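Local coordinates for uncharacterized protein (Sulfolobus solfataricus, PDB 3EXC) that acts as a metal-dependent, single-strand-specific endoribonuclease of the CRISPR antiviral defence system, working as a homodimer that also assembles with a Cas1 dimer, at residues D11-S16 with N61-H66; M4-V9 with V65-L70; N19-N24 with L56-N61. The protein carries 2 engineered substitutions. All coordinates share one frame; numbering follows the deposited sequence.

Interaction 1: D11-S16 with N61-H66; sequences DVSDDS and NTDIVH
Two hydrogen bonds grip Asp63 OD1: one from water 1 and one, over 3.0 Å, from Ser13 N in the loop after the first strand of this ferredoxin-like fold. The Ser13 N-H runs nearly straight (165°) and arrives from above the carboxylate plane. Water 2 donates to Asp63 OD2 over 2.8 Å, and Asp59 N also bonds to it. Asp63 CG lies beside its own backbone N (chi1 -61°), which swings the carboxylate across the chain at Val12. Water 2 also accepts from Asp14 N, and water 1, 2.8 Å from Ser13 OG, lies between Asp63 OD1 and Asp11 OD1. Asp11 and Ile64 end the strand pairing as an antiparallel hydrogen-bonded pair: Asp11 N to Ile64 O at 2.8 Å, and Ile64 N back to Asp11 O on an in-plane lone pair.

Asp11 is the predicted catalytic Mg(2+) ligand, with a sodium ion about 4 Å from its side chain. Its OD2 accepts from Arg35 N of the second subunit, so the likely metal site borders the dimer interface. The Asp63 carboxylate could raise the proton affinity of Asp11 somewhat, Asp11 OD1 and Asp63 OD1 being 5.4 Å apart. Helix 15-27 starts with Asp14 as N-cap, Ser16 N reaching Asp14 OD1 over 3.0 Å.

Interaction 2: M4-V9 with V65-L70; sequences MKLLVV and VHIIPL
Strands 5-9 and 65-70 run antiparallel, their axes 4.5 Å apart at closest and 157° between directions, joined by six backbone hydrogen bonds in the pairs Lys5-Leu70, Leu7-Ile68 and Val9-His66. Most of these N-H groups meet the carbonyl in its plane or along its axis, as in Ile68 N to Leu7 O at 2.8 Å; Leu70 N instead reaches Lys5 O from above the carbonyl plane. Pro69, with no N-H to give, faces Leu6 in a non-hydrogen-bonded pair and costs the strand pairing nothing.

Leu6, Val8, Ile67 and Pro69 share one face. Leu6 takes the crowded rotamer, CG between backbone N and carbonyl carbon (chi1 54°), and lies alongside Ile67 with its CD2 4.0 Å from Ile67 CG2. Farther along, the methyls Val8 CG1 and Val65 CG1 meet at 3.7 Å, the two side chains crossing obliquely.

Lys5, Leu7, Val9, His66, Ile68 and Leu70 line the other face. Leu70, also in the crowded position (chi1 55°), sends CD2 over the neighbouring strand: it lies 3.8 Å from Leu6 CA and 4.0 Å from Leu7 CG, and Leu7 crosses it at about a right angle.

Helix 47-57 packs on the Leu6-Ile67 face through Met47, Leu50 and Val51. On the opposite face Trp75 of helix 72-76 touches Leu7 and makes a cation-pi contact with Lys5, whose NZ is salt-bridged to Glu39 and Asp41 of strand 37-41. Strand 64-70 ends this chain's sheet, but a strand of the second subunit pairs with Val65, His66 and Ile67 and carries it across the dimer.

Interaction 3: N19-N24 with L56-N61; sequences NKLANN and LIVDTN
Ile57, the last residue of helix 47-57, leans on helix 15-27 and carries most of this contact between the two helices of the ferredoxin-like fold. Three of its carbons share the work. CG2, anti to the backbone N, rests against the start of Leu21, 3.9 Å from Leu21 N and 4.0 Å from Leu21 CB. CG1 takes the other branch, beside the backbone N (chi1 -71°), and an extended chi2 of 164° carries CD1 along helix 15-27 to lie 3.9 Å from both Leu21 CA and Asn24 CB. The aliphatic part of Lys20 crosses the isoleucine obliquely, with Lys20 CD 4.1 Å from Ile57 CG1. The isoleucine thus sits among residues one turn apart, Lys20 and Asn24, with Leu21 next to them; that turn is closed by the helical bond from Asn24 N to Lys20 O. No hydrogen bond joins the two segments, so the grip is van der Waals contact.

Val58 extends the contact inward. Leu21 CG stands anti to its backbone N (chi1 -177°), and the branch ending in CD2 meets Val58 CG1 at 4.0 Å, crossing it obliquely. Leu21 is backed by Tyr10 of strand 5-11 and Val54 of helix 47-57, while Val58 also packs on Ile81 of the second subunit.

Val58 is where the chain leaves helical geometry. The loop beyond it turns at once in an Asx turn: Asp59 OD1 accepts Asn61 N over 2.7 Å through its anti lone pair.

Overall arrangement
Interaction 2 is the buried centre, a regular strand pair rich in aliphatic side chains; interactions 1 and 3 lie nearer the surface and are only partly buried. Interaction 1 continues the same two-strand pairing to its end, where waters and carboxylates join the hydrocarbon, and shares Val65 and His66 with interaction 2. Interaction 3 joins the helices and the start of the following loop without a hydrogen bond, mostly by apolar contact, and is nested in sequence inside the loops closed by the other two. Val58 ties it to both: its CG1 lies 3.7 Å from Val12 CG2, and 4.0 Å from CG2 of Val65, which interactions 1 and 2 share. All three also touch the second subunit.

Interaction 1: D11-S16 with N61-H66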
ATOM      1  N   ASP A  11       1.963   7.218  -4.067  1.00 33.49           N
ATOM      2  CA  ASP A  11       0.965   8.249  -4.212  1.00 32.81           C
ATOM      3  C   ASP A  11       1.722   9.289  -5.067  1.00 33.04           C
ATOM      4  O   ASP A  11       2.472  10.159  -4.581  1.00 32.43           O
ATOM      5  CB  ASP A  11       0.563   8.697  -2.788  1.00 33.32           C
ATOM      6  CG  ASP A  11      -0.259   9.998  -2.752  1.00 35.27           C
ATOM      7  OD1 ASP A  11      -0.486  10.617  -3.842  1.00 32.27           O
ATOM      8  OD2 ASP A  11      -0.648  10.429  -1.599  1.00 38.50           O
ATOM      9  N   VAL A  12       1.589   9.130  -6.375  1.00 32.98           N
ATOM     10  CA  VAL A  12       2.299   9.938  -7.290  1.00 33.83           C
ATOM     11  C   VAL A  12       1.301  10.800  -8.059  1.00 37.17           C
ATOM     12  O   VAL A  12       0.528  10.254  -8.834  1.00 37.23           O
ATOM     13  CB  VAL A  12       3.090   9.069  -8.274  1.00 33.60           C
ATOM     14  CG1 VAL A  12       3.625   9.920  -9.384  1.00 29.84           C
ATOM     15  CG2 VAL A  12       4.243   8.353  -7.524  1.00 29.29           C
ATOM     16  N   SER A  13       1.310  12.125  -7.836  1.00 39.21           N
ATOM     17  CA  SER A  13       0.361  13.039  -8.522  1.00 42.55           C
ATOM     18  C   SER A  13       0.431  13.077 -10.050  1.00 43.84           C
ATOM     19  O   SER A  13      -0.577  12.812 -10.687  1.00 44.52           O
ATOM     20  CB  SER A  13       0.373  14.460  -7.937  1.00 42.64           C
ATOM     21  OG  SER A  13      -0.449  14.457  -6.766  1.00 45.87           O
ATOM     22  N   ASP A  14       1.586  13.389 -10.634  1.00 45.30           N
ATOM     23  CA  ASP A  14       1.736  13.378 -12.116  1.00 47.11           C
ATOM     24  C   ASP A  14       1.475  11.979 -12.797  1.00 47.43           C
ATOM     25  O   ASP A  14       2.265  11.030 -12.645  1.00 47.66           O
ATOM     26  CB  ASP A  14       3.118  13.940 -12.463  1.00 47.70           C
ATOM     27  CG  ASP A  14       3.339  14.128 -13.938  1.00 51.07           C
ATOM     28  OD1 ASP A  14       2.536  13.670 -14.772  1.00 55.52           O
ATOM     29  OD2 ASP A  14       4.354  14.770 -14.279  1.00 55.72           O
ATOM     30  N   ASP A  15       0.362  11.873 -13.538  1.00 47.43           N
ATOM     31  CA  ASP A  15      -0.027  10.681 -14.346  1.00 47.63           C
ATOM     32  C   ASP A  15       1.148   9.998 -15.053  1.00 46.90           C
ATOM     33  O   ASP A  15       1.260   8.773 -15.088  1.00 47.15           O
ATOM     34  CB  ASP A  15      -1.060  11.073 -15.437  1.00 48.57           C
ATOM     35  CG  ASP A  15      -2.488  10.564 -15.155  1.00 50.81           C
ATOM     36  OD1 ASP A  15      -3.309  10.506 -16.114  1.00 55.02           O
ATOM     37  OD2 ASP A  15      -2.798  10.240 -13.987  1.00 53.54           O
ATOM     38  N   SER A  16       2.011  10.808 -15.631  1.00 45.54           N
ATOM     39  CA  SER A  16       3.110  10.320 -16.404  1.00 44.87           C
ATOM     40  C   SER A  16       4.250   9.749 -15.549  1.00 43.92           C
ATOM     41  O   SER A  16       4.865   8.751 -15.918  1.00 43.33           O
ATOM     42  CB  SER A  16       3.575  11.469 -17.272  1.00 45.37           C
ATOM     43  OG  SER A  16       4.833  11.158 -17.793  1.00 48.60           O
ATOM     44  N   ASN A  61       8.829  16.553  -3.382  1.00 48.06           N
ATOM     45  CA  ASN A  61       8.157  17.542  -2.558  1.00 48.81           C
ATOM     46  C   ASN A  61       6.701  17.298  -2.455  1.00 47.99           C
ATOM     47  O   ASN A  61       6.078  17.885  -1.601  1.00 50.09           O
ATOM     48  CB  ASN A  61       8.373  18.932  -3.119  1.00 49.59           C
ATOM     49  CG  ASN A  61       9.824  19.230  -3.270  1.00 52.11           C
ATOM     50  OD1 ASN A  61      10.327  19.300  -4.400  1.00 54.58           O
ATOM     51  ND2 ASN A  61      10.550  19.295  -2.127  1.00 53.57           N
ATOM     52  N   THR A  62       6.190  16.425  -3.321  1.00 45.93           N
ATOM     53  CA  THR A  62       4.773  16.265  -3.675  1.00 43.31           C
ATOM     54  C   THR A  62       4.308  14.849  -3.490  1.00 41.03           C
ATOM     55  O   THR A  62       3.165  14.649  -3.134  1.00 40.22           O
ATOM     56  CB  THR A  62       4.595  16.527  -5.208  1.00 44.26           C
ATOM     57  OG1 THR A  62       4.800  17.909  -5.453  1.00 46.25           O
ATOM     58  CG2 THR A  62       3.227  16.029  -5.827  1.00 42.09           C
ATOM     59  N   ASP A  63       5.152  13.887  -3.876  1.00 37.94           N
ATOM     60  CA  ASP A  63       4.765  12.481  -3.913  1.00 36.48           C
ATOM     61  C   ASP A  63       5.186  11.802  -2.639  1.00 35.08           C
ATOM     62  O   ASP A  63       5.975  12.423  -1.870  1.00 34.84           O
ATOM     63  CB  ASP A  63       5.299  11.802  -5.158  1.00 35.05           C
ATOM     64  CG  ASP A  63       4.740  12.441  -6.393  1.00 37.60           C
ATOM     65  OD1 ASP A  63       3.638  13.083  -6.249  1.00 41.15           O
ATOM     66  OD2 ASP A  63       5.377  12.354  -7.485  1.00 35.35           O
ATOM     67  N   ILE A  64       4.624  10.607  -2.400  1.00 32.09           N
ATOM     68  CA  ILE A  64       4.938   9.786  -1.227  1.00 31.12           C
ATOM     69  C   ILE A  64       5.057   8.370  -1.720  1.00 30.74           C
ATOM     70  O   ILE A  64       4.202   7.914  -2.458  1.00 30.61           O
ATOM     71  CB  ILE A  64       3.846   9.765  -0.138  1.00 30.96           C
ATOM     72  CG1 ILE A  64       3.454  11.166   0.287  1.00 33.54           C
ATOM     73  CG2 ILE A  64       4.387   9.132   1.132  1.00 28.41           C
ATOM     74  CD1 ILE A  64       1.982  11.267   0.784  1.00 40.15           C
ATOM     75  N   VAL A  65       6.106   7.662  -1.295  1.00 30.20           N
ATOM     76  CA  VAL A  65       6.320   6.274  -1.593  1.00 28.75           C
ATOM     77  C   VAL A  65       6.751   5.593  -0.309  1.00 28.94           C
ATOM     78  O   VAL A  65       7.639   6.081   0.408  1.00 29.28           O
ATOM     79  CB  VAL A  65       7.407   6.082  -2.659  1.00 29.60           C
ATOM     80  CG1 VAL A  65       7.542   4.569  -2.983  1.00 28.30           C
ATOM     81  CG2 VAL A  65       7.010   6.763  -4.002  1.00 28.98           C
ATOM     82  N   HIS A  66       6.126   4.471   0.011  1.00 27.31           N
ATOM     83  CA  HIS A  66       6.531   3.700   1.147  1.00 25.82           C
ATOM     84  C   HIS A  66       7.162   2.415   0.680  1.00 26.60           C
ATOM     85  O   HIS A  66       6.637   1.740  -0.201  1.00 26.90           O
ATOM     86  CB  HIS A  66       5.306   3.308   1.875  1.00 25.67           C
ATOM     87  CG  HIS A  66       4.875   4.331   2.833  1.00 24.56           C
ATOM     88  ND1 HIS A  66       4.263   5.497   2.425  1.00 23.99           N
ATOM     89  CD2 HIS A  66       5.019   4.416   4.182  1.00 24.51           C
ATOM     90  CE1 HIS A  66       4.069   6.277   3.484  1.00 28.56           C
ATOM     91  NE2 HIS A  66       4.508   5.642   4.562  1.00 25.52           N
TER
HETATM   92  O   HOH W   1       0.968  12.880  -4.946  1.00 47.74           O
HETATM   93  O   HOH W   2       3.701  13.905  -9.134  1.00 51.32           O

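Interaction 2: M4-V9 with V65-L70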
HETATM    1  N   MSE A   4      11.824 -13.211   2.902  1.00 53.68           N
HETATM    2  CA  MSE A   4      11.817 -11.715   2.940  1.00 54.60           C
HETATM    3  C   MSE A   4      11.104 -10.985   1.735  1.00 50.92           C
HETATM    4  O   MSE A   4      11.581 -11.059   0.599  1.00 50.88           O
HETATM    5  CB  MSE A   4      13.285 -11.226   3.057  1.00 58.82           C
HETATM    6  CG  MSE A   4      13.798 -10.853   4.487  1.00 70.59           C
HETATM    7 SE   MSE A   4      12.389  -9.969   5.666  1.00 99.50          SE
HETATM    8  CE  MSE A   4      11.575 -11.565   6.633  1.00 92.46           C
ATOM      9  N   LYS A   5       9.995 -10.280   1.976  1.00 45.75           N
ATOM     10  CA  LYS A   5       9.308  -9.538   0.937  1.00 41.89           C
ATOM     11  C   LYS A   5       9.422  -8.035   1.089  1.00 40.27           C
ATOM     12  O   LYS A   5       9.853  -7.506   2.109  1.00 38.08           O
ATOM     13  CB  LYS A   5       7.825  -9.864   0.955  1.00 41.74           C
ATOM     14  CG  LYS A   5       7.594 -11.275   0.951  1.00 42.76           C
ATOM     15  CD  LYS A   5       6.675 -11.529  -0.151  1.00 49.38           C
ATOM     16  CE  LYS A   5       7.414 -12.115  -1.312  1.00 45.91           C
ATOM     17  NZ  LYS A   5       6.666 -11.591  -2.440  1.00 48.43           N
ATOM     18  N   LEU A   6       8.974  -7.317   0.083  1.00 39.26           N
ATOM     19  CA  LEU A   6       8.699  -5.929   0.305  1.00 38.07           C
ATOM     20  C   LEU A   6       7.592  -5.480  -0.511  1.00 36.29           C
ATOM     21  O   LEU A   6       7.267  -6.096  -1.500  1.00 34.38           O
ATOM     22  CB  LEU A   6       9.936  -5.057   0.106  1.00 40.10           C
ATOM     23  CG  LEU A   6      10.727  -5.097  -1.153  1.00 43.76           C
ATOM     24  CD1 LEU A   6       9.863  -4.601  -2.226  1.00 45.41           C
ATOM     25  CD2 LEU A   6      11.843  -4.127  -0.866  1.00 42.69           C
ATOM     26  N   LEU A   7       6.947  -4.431  -0.023  1.00 36.20           N
ATOM     27  CA  LEU A   7       5.859  -3.741  -0.692  1.00 36.56           C
ATOM     28  C   LEU A   7       6.342  -2.356  -1.022  1.00 35.28           C
ATOM     29  O   LEU A   7       7.014  -1.716  -0.183  1.00 34.14           O
ATOM     30  CB  LEU A   7       4.724  -3.444   0.259  1.00 36.92           C
ATOM     31  CG  LEU A   7       4.009  -4.614   0.814  1.00 43.59           C
ATOM     32  CD1 LEU A   7       3.019  -4.001   1.848  1.00 40.30           C
ATOM     33  CD2 LEU A   7       3.292  -5.162  -0.393  1.00 49.13           C
ATOM     34  N   VAL A   8       5.967  -1.899  -2.201  1.00 32.26           N
ATOM     35  CA  VAL A   8       6.143  -0.515  -2.538  1.00 31.93           C
ATOM     36  C   VAL A   8       4.746  -0.006  -2.792  1.00 31.36           C
ATOM     37  O   VAL A   8       4.042  -0.522  -3.669  1.00 33.29           O
ATOM     38  CB  VAL A   8       6.914  -0.392  -3.828  1.00 32.24           C
ATOM     39  CG1 VAL A   8       7.087   1.067  -4.182  1.00 28.15           C
ATOM     40  CG2 VAL A   8       8.246  -1.032  -3.601  1.00 30.76           C
ATOM     41  N   VAL A   9       4.349   1.002  -2.051  1.00 28.75           N
ATOM     42  CA  VAL A   9       3.083   1.635  -2.188  1.00 29.22           C
ATOM     43  C   VAL A   9       3.342   3.095  -2.543  1.00 30.86           C
ATOM     44  O   VAL A   9       4.060   3.824  -1.848  1.00 30.36           O
ATOM     45  CB  VAL A   9       2.329   1.541  -0.812  1.00 29.85           C
ATOM     46  CG1 VAL A   9       0.945   2.176  -0.870  1.00 30.63           C
ATOM     47  CG2 VAL A   9       2.168   0.065  -0.439  1.00 29.27           C
ATOM     48  N   VAL A  65       6.106   7.662  -1.295  1.00 30.20           N
ATOM     49  CA  VAL A  65       6.320   6.274  -1.593  1.00 28.75           C
ATOM     50  C   VAL A  65       6.751   5.593  -0.309  1.00 28.94           C
ATOM     51  O   VAL A  65       7.639   6.081   0.408  1.00 29.28           O
ATOM     52  CB  VAL A  65       7.407   6.082  -2.659  1.00 29.60           C
ATOM     53  CG1 VAL A  65       7.542   4.569  -2.983  1.00 28.30           C
ATOM     54  CG2 VAL A  65       7.010   6.763  -4.002  1.00 28.98           C
ATOM     55  N   HIS A  66       6.126   4.471   0.011  1.00 27.31           N
ATOM     56  CA  HIS A  66       6.531   3.700   1.147  1.00 25.82           C
ATOM     57  C   HIS A  66       7.162   2.415   0.680  1.00 26.60           C
ATOM     58  O   HIS A  66       6.637   1.740  -0.201  1.00 26.90           O
ATOM     59  CB  HIS A  66       5.306   3.308   1.875  1.00 25.67           C
ATOM     60  CG  HIS A  66       4.875   4.331   2.833  1.00 24.56           C
ATOM     61  ND1 HIS A  66       4.263   5.497   2.425  1.00 23.99           N
ATOM     62  CD2 HIS A  66       5.019   4.416   4.182  1.00 24.51           C
ATOM     63  CE1 HIS A  66       4.069   6.277   3.484  1.00 28.56           C
ATOM     64  NE2 HIS A  66       4.508   5.642   4.562  1.00 25.52           N
ATOM     65  N   ILE A  67       8.346   2.115   1.189  1.00 25.65           N
ATOM     66  CA  ILE A  67       8.994   0.861   0.862  1.00 25.31           C
ATOM     67  C   ILE A  67       9.080   0.119   2.176  1.00 26.92           C
ATOM     68  O   ILE A  67       9.741   0.579   3.133  1.00 25.31           O
ATOM     69  CB  ILE A  67      10.381   1.067   0.334  1.00 26.85           C
ATOM     70  CG1 ILE A  67      10.352   1.934  -0.957  1.00 24.23           C
ATOM     71  CG2 ILE A  67      11.110  -0.335   0.199  1.00 24.60           C
ATOM     72  CD1 ILE A  67      11.753   2.492  -1.324  1.00 25.47           C
ATOM     73  N   ILE A  68       8.339  -0.982   2.230  1.00 28.09           N
ATOM     74  CA  ILE A  68       8.015  -1.643   3.483  1.00 29.81           C
ATOM     75  C   ILE A  68       8.455  -3.102   3.432  1.00 30.05           C
ATOM     76  O   ILE A  68       7.962  -3.831   2.594  1.00 30.47           O
ATOM     77  CB  ILE A  68       6.511  -1.643   3.717  1.00 30.90           C
ATOM     78  CG1 ILE A  68       5.998  -0.184   3.822  1.00 31.02           C
ATOM     79  CG2 ILE A  68       6.196  -2.354   5.067  1.00 30.44           C
ATOM     80  CD1 ILE A  68       4.530  -0.075   3.711  1.00 28.89           C
ATOM     81  N   PRO A  69       9.397  -3.522   4.315  1.00 29.54           N
ATOM     82  CA  PRO A  69       9.794  -4.956   4.387  1.00 29.89           C
ATOM     83  C   PRO A  69       8.743  -5.768   5.133  1.00 31.53           C
ATOM     84  O   PRO A  69       8.154  -5.243   6.076  1.00 32.38           O
ATOM     85  CB  PRO A  69      11.094  -4.919   5.233  1.00 29.99           C
ATOM     86  CG  PRO A  69      10.896  -3.652   6.144  1.00 27.76           C
ATOM     87  CD  PRO A  69      10.116  -2.667   5.298  1.00 28.14           C
ATOM     88  N   LEU A  70       8.432  -6.989   4.701  1.00 31.35           N
ATOM     89  CA  LEU A  70       7.674  -7.869   5.548  1.00 32.28           C
ATOM     90  C   LEU A  70       8.099  -9.294   5.428  1.00 29.96           C
ATOM     91  O   LEU A  70       8.801  -9.611   4.513  1.00 27.75           O
ATOM     92  CB  LEU A  70       6.210  -7.740   5.309  1.00 34.53           C
ATOM     93  CG  LEU A  70       5.663  -7.922   3.934  1.00 40.93           C
ATOM     94  CD1 LEU A  70       4.226  -7.616   4.135  1.00 43.45           C
ATOM     95  CD2 LEU A  70       6.303  -6.935   3.057  1.00 45.75           C
TER

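Interaction 3: N19-N24 with L56-N61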
ATOM      1  N   ASN A  19       3.280   6.098 -14.228  1.00 42.19           N
ATOM      2  CA  ASN A  19       3.570   4.868 -14.938  1.00 41.32           C
ATOM      3  C   ASN A  19       5.000   4.654 -15.362  1.00 39.61           C
ATOM      4  O   ASN A  19       5.365   3.509 -15.591  1.00 39.71           O
ATOM      5  CB  ASN A  19       2.639   4.643 -16.090  1.00 43.69           C
ATOM      6  CG  ASN A  19       2.360   5.864 -16.816  1.00 46.12           C
ATOM      7  OD1 ASN A  19       1.449   5.891 -17.636  1.00 52.31           O
ATOM      8  ND2 ASN A  19       3.132   6.919 -16.538  1.00 51.14           N
ATOM      9  N   LYS A  20       5.814   5.712 -15.441  1.00 37.22           N
ATOM     10  CA  LYS A  20       7.259   5.509 -15.430  1.00 34.78           C
ATOM     11  C   LYS A  20       7.668   4.657 -14.224  1.00 33.46           C
ATOM     12  O   LYS A  20       8.432   3.703 -14.363  1.00 33.11           O
ATOM     13  CB  LYS A  20       7.957   6.824 -15.341  1.00 34.99           C
ATOM     14  CG  LYS A  20       9.427   6.761 -15.733  1.00 37.66           C
ATOM     15  CD  LYS A  20      10.063   8.186 -15.785  1.00 36.06           C
ATOM     16  CE  LYS A  20      11.114   8.286 -16.827  1.00 34.89           C
ATOM     17  NZ  LYS A  20      11.553   9.690 -17.004  1.00 35.47           N
ATOM     18  N   LEU A  21       7.158   4.999 -13.042  1.00 31.61           N
ATOM     19  CA  LEU A  21       7.481   4.243 -11.795  1.00 31.02           C
ATOM     20  C   LEU A  21       6.981   2.807 -11.870  1.00 31.49           C
ATOM     21  O   LEU A  21       7.755   1.905 -11.665  1.00 30.67           O
ATOM     22  CB  LEU A  21       6.913   4.946 -10.555  1.00 29.84           C
ATOM     23  CG  LEU A  21       7.249   4.283  -9.218  1.00 29.55           C
ATOM     24  CD1 LEU A  21       8.731   4.322  -8.957  1.00 31.43           C
ATOM     25  CD2 LEU A  21       6.491   4.990  -8.103  1.00 25.93           C
ATOM     26  N   ALA A  22       5.713   2.613 -12.254  1.00 32.48           N
ATOM     27  CA  ALA A  22       5.125   1.268 -12.441  1.00 33.79           C
ATOM     28  C   ALA A  22       5.996   0.480 -13.394  1.00 34.69           C
ATOM     29  O   ALA A  22       6.325  -0.667 -13.114  1.00 34.83           O
ATOM     30  CB  ALA A  22       3.700   1.330 -12.957  1.00 32.39           C
ATOM     31  N   ASN A  23       6.412   1.112 -14.489  1.00 36.03           N
ATOM     32  CA  ASN A  23       7.245   0.434 -15.502  1.00 37.21           C
ATOM     33  C   ASN A  23       8.568   0.008 -14.940  1.00 36.75           C
ATOM     34  O   ASN A  23       9.038  -1.099 -15.228  1.00 36.56           O
ATOM     35  CB  ASN A  23       7.539   1.325 -16.730  1.00 37.85           C
ATOM     36  CG  ASN A  23       6.343   1.477 -17.648  1.00 40.75           C
ATOM     37  OD1 ASN A  23       5.294   0.816 -17.457  1.00 47.13           O
ATOM     38  ND2 ASN A  23       6.455   2.386 -18.613  1.00 38.05           N
ATOM     39  N   ASN A  24       9.184   0.908 -14.173  1.00 36.13           N
ATOM     40  CA  ASN A  24      10.472   0.593 -13.547  1.00 35.80           C
ATOM     41  C   ASN A  24      10.466  -0.416 -12.418  1.00 35.03           C
ATOM     42  O   ASN A  24      11.359  -1.259 -12.312  1.00 35.24           O
ATOM     43  CB  ASN A  24      11.179   1.851 -13.152  1.00 35.49           C
ATOM     44  CG  ASN A  24      11.897   2.464 -14.343  1.00 37.91           C
ATOM     45  OD1 ASN A  24      11.318   3.293 -15.088  1.00 35.13           O
ATOM     46  ND2 ASN A  24      13.134   1.984 -14.589  1.00 37.68           N
ATOM     47  N   LEU A  56      14.490   9.167  -8.198  1.00 31.60           N
ATOM     48  CA  LEU A  56      14.785   9.847  -9.458  1.00 30.57           C
ATOM     49  C   LEU A  56      13.485  10.088 -10.203  1.00 30.95           C
ATOM     50  O   LEU A  56      13.359  11.090 -10.905  1.00 31.32           O
ATOM     51  CB  LEU A  56      15.762   9.032 -10.283  1.00 29.53           C
ATOM     52  CG  LEU A  56      17.219   8.888  -9.787  1.00 30.85           C
ATOM     53  CD1 LEU A  56      18.095   7.945 -10.613  1.00 29.14           C
ATOM     54  CD2 LEU A  56      17.950  10.213  -9.735  1.00 32.27           C
ATOM     55  N   ILE A  57      12.493   9.223 -10.012  1.00 30.68           N
ATOM     56  CA  ILE A  57      11.268   9.321 -10.802  1.00 30.74           C
ATOM     57  C   ILE A  57      10.217  10.227 -10.160  1.00 31.94           C
ATOM     58  O   ILE A  57       9.554  10.988 -10.838  1.00 30.82           O
ATOM     59  CB  ILE A  57      10.618   7.907 -11.070  1.00 31.05           C
ATOM     60  CG1 ILE A  57      11.480   7.111 -12.057  1.00 29.61           C
ATOM     61  CG2 ILE A  57       9.152   8.061 -11.655  1.00 27.29           C
ATOM     62  CD1 ILE A  57      11.134   5.617 -12.055  1.00 26.03           C
ATOM     63  N   VAL A  58       9.994  10.081  -8.859  1.00 32.94           N
ATOM     64  CA  VAL A  58       8.879  10.793  -8.283  1.00 34.88           C
ATOM     65  C   VAL A  58       9.315  12.218  -7.934  1.00 37.50           C
ATOM     66  O   VAL A  58      10.530  12.476  -7.775  1.00 37.94           O
ATOM     67  CB  VAL A  58       8.341  10.078  -7.017  1.00 35.30           C
ATOM     68  CG1 VAL A  58       7.976   8.602  -7.378  1.00 32.96           C
ATOM     69  CG2 VAL A  58       9.334  10.206  -5.845  1.00 29.83           C
ATOM     70  N   ASP A  59       8.328  13.123  -7.804  1.00 39.30           N
ATOM     71  CA  ASP A  59       8.545  14.476  -7.235  1.00 40.40           C
ATOM     72  C   ASP A  59       8.552  14.343  -5.733  1.00 41.01           C
ATOM     73  O   ASP A  59       7.548  14.161  -5.120  1.00 39.63           O
ATOM     74  CB  ASP A  59       7.425  15.419  -7.672  1.00 40.28           C
ATOM     75  CG  ASP A  59       7.561  16.845  -7.100  1.00 41.89           C
ATOM     76  OD1 ASP A  59       8.157  17.097  -5.991  1.00 41.35           O
ATOM     77  OD2 ASP A  59       6.994  17.725  -7.786  1.00 39.94           O
ATOM     78  N   THR A  60       9.716  14.463  -5.151  1.00 43.88           N
ATOM     79  CA  THR A  60       9.919  14.369  -3.709  1.00 47.48           C
ATOM     80  C   THR A  60       9.310  15.458  -2.796  1.00 47.88           C
ATOM     81  O   THR A  60       9.233  15.285  -1.558  1.00 48.81           O
ATOM     82  CB  THR A  60      11.393  14.273  -3.540  1.00 48.55           C
ATOM     83  OG1 THR A  60      11.704  12.896  -3.763  1.00 53.56           O
ATOM     84  CG2 THR A  60      11.919  14.782  -2.158  1.00 53.11           C
ATOM     85  N   ASN A  61       8.829  16.553  -3.382  1.00 48.06           N
ATOM     86  CA  ASN A  61       8.157  17.542  -2.558  1.00 48.81           C
ATOM     87  C   ASN A  61       6.701  17.298  -2.455  1.00 47.99           C
ATOM     88  O   ASN A  61       6.078  17.885  -1.601  1.00 50.09           O
ATOM     89  CB  ASN A  61       8.373  18.932  -3.119  1.00 49.59           C
ATOM     90  CG  ASN A  61       9.824  19.230  -3.270  1.00 52.11           C
ATOM     91  OD1 ASN A  61      10.327  19.300  -4.400  1.00 54.58           O
ATOM     92  ND2 ASN A  61      10.550  19.295  -2.127  1.00 53.57           N
TER